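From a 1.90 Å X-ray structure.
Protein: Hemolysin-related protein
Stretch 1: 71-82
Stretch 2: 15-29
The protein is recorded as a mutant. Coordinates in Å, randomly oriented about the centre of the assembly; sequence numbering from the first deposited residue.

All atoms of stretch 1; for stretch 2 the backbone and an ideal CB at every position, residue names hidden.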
# COMPACT_ATOMS: atom_id res chain seq x y z
N GLY A 71 16.36 20.62 15.10
CA GLY A 71 16.60 21.44 13.93
C GLY A 71 15.38 22.28 13.61
O GLY A 71 14.35 22.19 14.27
N TYR A 72 15.50 23.11 12.56
CA TYR A 72 14.43 24.02 12.17
C TYR A 72 13.59 23.40 11.07
O TYR A 72 14.12 22.86 10.10
CB TYR A 72 14.99 25.36 11.69
CG TYR A 72 15.53 26.20 12.82
CD1 TYR A 72 14.68 26.86 13.70
CD2 TYR A 72 16.90 26.32 13.04
CE1 TYR A 72 15.17 27.62 14.74
CE2 TYR A 72 17.40 27.08 14.08
CZ TYR A 72 16.53 27.72 14.93
OH TYR A 72 17.02 28.47 15.97
N ILE A 73 12.27 23.49 11.22
CA ILE A 73 11.36 23.13 10.14
C ILE A 73 11.40 24.22 9.08
O ILE A 73 11.27 25.41 9.39
CB ILE A 73 9.93 22.94 10.66
CG1 ILE A 73 9.90 21.90 11.79
CG2 ILE A 73 9.00 22.51 9.53
CD1 ILE A 73 8.55 21.82 12.51
N ARG A 74 11.56 23.82 7.82
CA ARG A 74 11.59 24.74 6.70
C ARG A 74 10.67 24.24 5.60
O ARG A 74 10.64 23.05 5.30
CB ARG A 74 13.01 24.91 6.14
CG ARG A 74 14.05 25.40 7.12
CD ARG A 74 15.34 25.75 6.37
NE ARG A 74 16.49 26.01 7.24
CZ ARG A 74 16.96 27.22 7.53
NH1 ARG A 74 16.39 28.32 7.06
NH2 ARG A 74 18.03 27.33 8.31
N ALA A 75 9.94 25.17 4.99
CA ALA A 75 9.08 24.87 3.85
C ALA A 75 9.70 25.45 2.59
O ALA A 75 9.99 26.65 2.53
CB ALA A 75 7.68 25.44 4.06
N LEU A 76 9.88 24.60 1.58
CA LEU A 76 10.53 24.97 0.32
C LEU A 76 9.55 24.89 -0.83
O LEU A 76 8.85 23.89 -0.99
CB LEU A 76 11.72 24.05 0.04
CG LEU A 76 12.71 23.90 1.19
CD1 LEU A 76 13.85 22.96 0.80
CD2 LEU A 76 13.25 25.26 1.61
N SER A 77 9.52 25.94 -1.66
CA SER A 77 8.59 25.99 -2.78
C SER A 77 8.89 24.88 -3.78
O SER A 77 10.03 24.70 -4.20
CB SER A 77 8.67 27.34 -3.47
OG SER A 77 7.84 27.36 -4.62
N GLY A 78 7.85 24.15 -4.19
CA GLY A 78 8.03 23.15 -5.23
C GLY A 78 8.50 23.73 -6.55
O GLY A 78 9.09 23.01 -7.36
N VAL A 79 8.24 25.01 -6.79
CA VAL A 79 8.61 25.65 -8.05
C VAL A 79 10.12 25.79 -8.16
O VAL A 79 10.73 25.37 -9.16
CB VAL A 79 7.91 27.02 -8.18
CG1 VAL A 79 8.38 27.76 -9.43
CG2 VAL A 79 6.40 26.85 -8.20
N ASP A 80 10.75 26.40 -7.16
CA ASP A 80 12.14 26.79 -7.29
C ASP A 80 12.97 26.57 -6.04
O ASP A 80 14.14 26.95 -6.02
CB ASP A 80 12.24 28.26 -7.70
CG ASP A 80 11.49 29.18 -6.75
OD1 ASP A 80 11.12 28.74 -5.64
OD2 ASP A 80 11.28 30.35 -7.12
N GLY A 81 12.41 25.98 -4.98
CA GLY A 81 13.16 25.73 -3.77
C GLY A 81 13.28 26.92 -2.84
O GLY A 81 13.95 26.81 -1.81
N SER A 82 12.69 28.06 -3.18
CA SER A 82 12.73 29.21 -2.30
C SER A 82 11.94 28.94 -1.02
O SER A 82 10.99 28.15 -1.00
CB SER A 82 12.17 30.45 -3.01
OG SER A 82 10.81 30.27 -3.36
N UNK A 15 19.10 18.48 -12.76
CA UNK A 15 18.68 19.18 -11.56
C UNK A 15 17.54 20.13 -11.88
O UNK A 15 17.62 20.92 -12.83
CB UNK A 15 19.85 19.94 -10.94
N UNK A 16 16.47 20.06 -11.09
CA UNK A 16 15.37 21.01 -11.18
C UNK A 16 15.63 22.23 -10.31
O UNK A 16 15.58 23.36 -10.80
CB UNK A 16 14.05 20.34 -10.77
N UNK A 17 15.91 22.02 -9.03
CA UNK A 17 16.42 23.07 -8.16
C UNK A 17 17.10 22.43 -6.96
O UNK A 17 16.96 21.23 -6.72
CB UNK A 17 15.30 24.01 -7.71
N UNK A 18 17.83 23.24 -6.21
CA UNK A 18 18.44 22.80 -4.97
C UNK A 18 18.34 23.92 -3.94
O UNK A 18 18.25 25.10 -4.30
CB UNK A 18 19.90 22.39 -5.19
N UNK A 19 18.33 23.53 -2.68
CA UNK A 19 18.38 24.44 -1.55
C UNK A 19 19.56 24.04 -0.68
O UNK A 19 19.70 22.86 -0.33
CB UNK A 19 17.07 24.42 -0.76
N UNK A 20 20.40 25.00 -0.32
CA UNK A 20 21.56 24.70 0.51
C UNK A 20 21.88 25.78 1.52
O UNK A 20 22.78 25.57 2.35
CB UNK A 20 22.78 24.47 -0.38
N UNK A 21 21.18 26.91 1.52
CA UNK A 21 21.52 28.00 2.41
C UNK A 21 20.30 28.90 2.59
O UNK A 21 19.34 28.84 1.82
CB UNK A 21 22.71 28.79 1.87
N UNK A 22 20.38 29.74 3.62
CA UNK A 22 19.27 30.61 3.99
C UNK A 22 19.83 31.80 4.74
O UNK A 22 20.89 31.71 5.37
CB UNK A 22 18.23 29.87 4.83
N UNK A 23 19.12 32.92 4.66
CA UNK A 23 19.42 34.05 5.54
C UNK A 23 18.92 33.81 6.95
O UNK A 23 19.39 34.46 7.89
CB UNK A 23 18.80 35.34 4.99
N UNK A 24 17.96 32.90 7.13
CA UNK A 24 17.50 32.49 8.45
C UNK A 24 18.35 31.31 8.91
O UNK A 24 18.25 30.21 8.35
CB UNK A 24 16.01 32.13 8.43
N UNK A 25 19.19 31.54 9.92
CA UNK A 25 20.10 30.53 10.46
C UNK A 25 20.88 29.85 9.33
O UNK A 25 20.66 28.67 9.04
CB UNK A 25 19.32 29.49 11.27
N UNK A 26 21.80 30.58 8.68
CA UNK A 26 22.54 29.97 7.57
C UNK A 26 23.33 28.74 7.97
O UNK A 26 23.59 27.88 7.12
CB UNK A 26 23.49 31.00 6.96
N UNK A 27 23.72 28.63 9.24
CA UNK A 27 24.48 27.47 9.69
C UNK A 27 23.64 26.20 9.72
O UNK A 27 24.21 25.10 9.74
CB UNK A 27 25.06 27.74 11.08
N UNK A 28 22.31 26.31 9.75
CA UNK A 28 21.42 25.15 9.85
C UNK A 28 21.05 24.76 8.43
O UNK A 28 20.03 25.18 7.89
CB UNK A 28 20.18 25.45 10.69
N UNK A 29 21.90 23.95 7.80
CA UNK A 29 21.72 23.67 6.38
C UNK A 29 21.96 22.20 6.03
O UNK A 29 22.15 21.88 4.85
CB UNK A 29 22.66 24.55 5.56

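Position 15 lies in a strand running roughly antiparallel to strand 71-76, but nothing of stretch 1 is within reach of its CB, so almost any residue would serve; it is Leu15. At position 16 the CB points sideways, and only a long side chain could come back to the carbonyls of the 77-80 loop. Lys16, all t, does so, its CE 3.9 Å from Gly78 O, while its amino group is satisfied elsewhere in the structure.

Position 17 is far more demanding. Its CB points toward the loop, 3.6 Å from Asp80 O, and beyond it lie the flat, side-chain-free surface of Gly81, the carbonyl of Gly78, which no backbone bond within stretch 1 occupies, and the flank of Leu76. A broad planar group suits the first, a donor the second and hydrocarbon surface the third; Phe or Tyr would meet part of this, but Trp17 meets all of it. Gly81 CA sits over the ring face, 3.3 Å from the centroid of the six-membered ring, a CH-pi contact so close that a CB on Gly81 would clash with Trp17. Near the ring plane, Trp17 NE1 donates to Gly78 O at 3.0 Å. Trp17 CH2 also comes 4.0 Å from Leu76 CB.

The CB of position 18 points away, which leaves the choice open: Ser18. Position 19 faces stretch 1 again, its CB 3.9 Å from Leu76 CD1, with the aliphatic part of Arg74 farther along. A large apolar or aromatic side chain is expected. Trp19 spans both: Leu76 CD2 lies over its five-membered ring, 3.9 Å from the centroid, and its CZ2 lies over one face of the guanidinium, 3.5 Å from Arg74 CD.

Positions 20 and 21 make no contact and set no requirement; they are Ser20 and Thr21. At position 22 the CB points toward Arg74, a tight 3.3 Å from NH1, so a small side chain, preferably polar, fits. Ser22 places OG 3.1 Å from Arg74 NH1, and Ser22 OG accepts a hydrogen bond from the backbone N of position 24 at 2.9 Å. Position 23 points away: Val23.

At position 24 the backbone carbonyl takes hydrogen bonds from both Arg74 NH1 and NH2, each 2.9 Å from its O. The CB points sideways, but a long aromatic could reach Tyr72; Phe24 does, turning its edge to the tyrosine face, CE2 4.0 Å from Tyr72 CD1.

Position 25 points toward the Tyr72 ring, whose hydroxyl adds a polar group, inviting a flat, polar ring. His25 forms an offset stack with Tyr72, centroids 4.3 Å apart, and His25 NE2 lies 3.0 Å from Tyr72 OH. It begins a type I turn. Position 26, phi -60° and pointing away, admits proline, and is Pro26. Position 27 has a sideways CB with nothing of stretch 1 within 5.5 Å, so many residues would do, polar or charged ones among them; it is Glu27, whose OE2 accepts a hydrogen bond from His25 ND1 at 2.8 Å.

Position 28 closes the turn, and its O accepts from Arg74 NH2 at 3.0 Å. With its CB 3.7 Å from that nitrogen, a compact residue is favoured; Ser28 sets OG at the Tyr72 ring edge, 3.8 Å from CD2. Position 29 points away: Asn29.

Stretch 2 (15-29) LKWSWSTSVFHPESN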
# COMPACT_ATOMS: atom_id res chain seq x y z
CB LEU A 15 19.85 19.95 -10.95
CG LEU A 15 19.59 20.55 -9.56
CD1 LEU A 15 19.61 19.47 -8.50
CD2 LEU A 15 20.61 21.65 -9.24
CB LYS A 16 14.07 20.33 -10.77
CG LYS A 16 12.84 21.22 -10.86
CD LYS A 16 11.59 20.41 -10.54
CE LYS A 16 10.32 21.23 -10.64
NZ LYS A 16 9.12 20.35 -10.63
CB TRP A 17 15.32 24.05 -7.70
CG TRP A 17 14.09 23.47 -6.99
CD1 TRP A 17 12.85 23.32 -7.53
CD2 TRP A 17 13.99 23.03 -5.63
NE1 TRP A 17 11.98 22.81 -6.59
CE2 TRP A 17 12.66 22.61 -5.42
CE3 TRP A 17 14.90 22.93 -4.57
CZ2 TRP A 17 12.21 22.12 -4.19
CZ3 TRP A 17 14.45 22.44 -3.35
CH2 TRP A 17 13.12 22.04 -3.17
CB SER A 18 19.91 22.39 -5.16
OG SER A 18 20.72 23.50 -5.49
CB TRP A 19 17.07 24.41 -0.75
CG TRP A 19 17.07 25.29 0.46
CD1 TRP A 19 16.55 26.55 0.56
CD2 TRP A 19 17.63 24.99 1.75
NE1 TRP A 19 16.75 27.04 1.82
CE2 TRP A 19 17.41 26.10 2.57
CE3 TRP A 19 18.30 23.88 2.28
CZ2 TRP A 19 17.84 26.15 3.89
CZ3 TRP A 19 18.72 23.93 3.59
CH2 TRP A 19 18.49 25.05 4.39
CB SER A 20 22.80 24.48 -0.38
OG SER A 20 22.62 23.34 -1.20
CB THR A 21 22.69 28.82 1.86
OG1 THR A 21 22.97 29.90 2.75
CG2 THR A 21 22.36 29.37 0.47
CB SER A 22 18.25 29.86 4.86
OG SER A 22 17.23 30.72 5.33
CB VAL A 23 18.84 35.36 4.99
CG1 VAL A 23 19.38 35.63 3.59
CG2 VAL A 23 17.32 35.31 4.98
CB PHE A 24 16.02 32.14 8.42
CG PHE A 24 15.48 31.68 9.74
CD1 PHE A 24 15.26 32.59 10.76
CD2 PHE A 24 15.19 30.35 9.96
CE1 PHE A 24 14.76 32.18 11.98
CE2 PHE A 24 14.68 29.92 11.19
CZ PHE A 24 14.47 30.84 12.19
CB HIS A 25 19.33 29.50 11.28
CG HIS A 25 18.91 30.01 12.63
ND1 HIS A 25 19.77 30.11 13.69
CD2 HIS A 25 17.72 30.49 13.07
CE1 HIS A 25 19.14 30.61 14.74
NE2 HIS A 25 17.89 30.85 14.38
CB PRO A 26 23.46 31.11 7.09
CG PRO A 26 23.51 32.08 8.22
CD PRO A 26 22.18 31.98 8.91
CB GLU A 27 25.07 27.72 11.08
CG GLU A 27 24.08 27.58 12.25
CD GLU A 27 23.05 28.71 12.33
OE1 GLU A 27 23.16 29.70 11.57
OE2 GLU A 27 22.13 28.61 13.16
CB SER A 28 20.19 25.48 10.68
OG SER A 28 19.33 24.37 10.79
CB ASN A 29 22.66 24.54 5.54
CG ASN A 29 24.11 24.34 5.92
OD1 ASN A 29 24.44 23.47 6.71
ND2 ASN A 29 24.99 25.16 5.34
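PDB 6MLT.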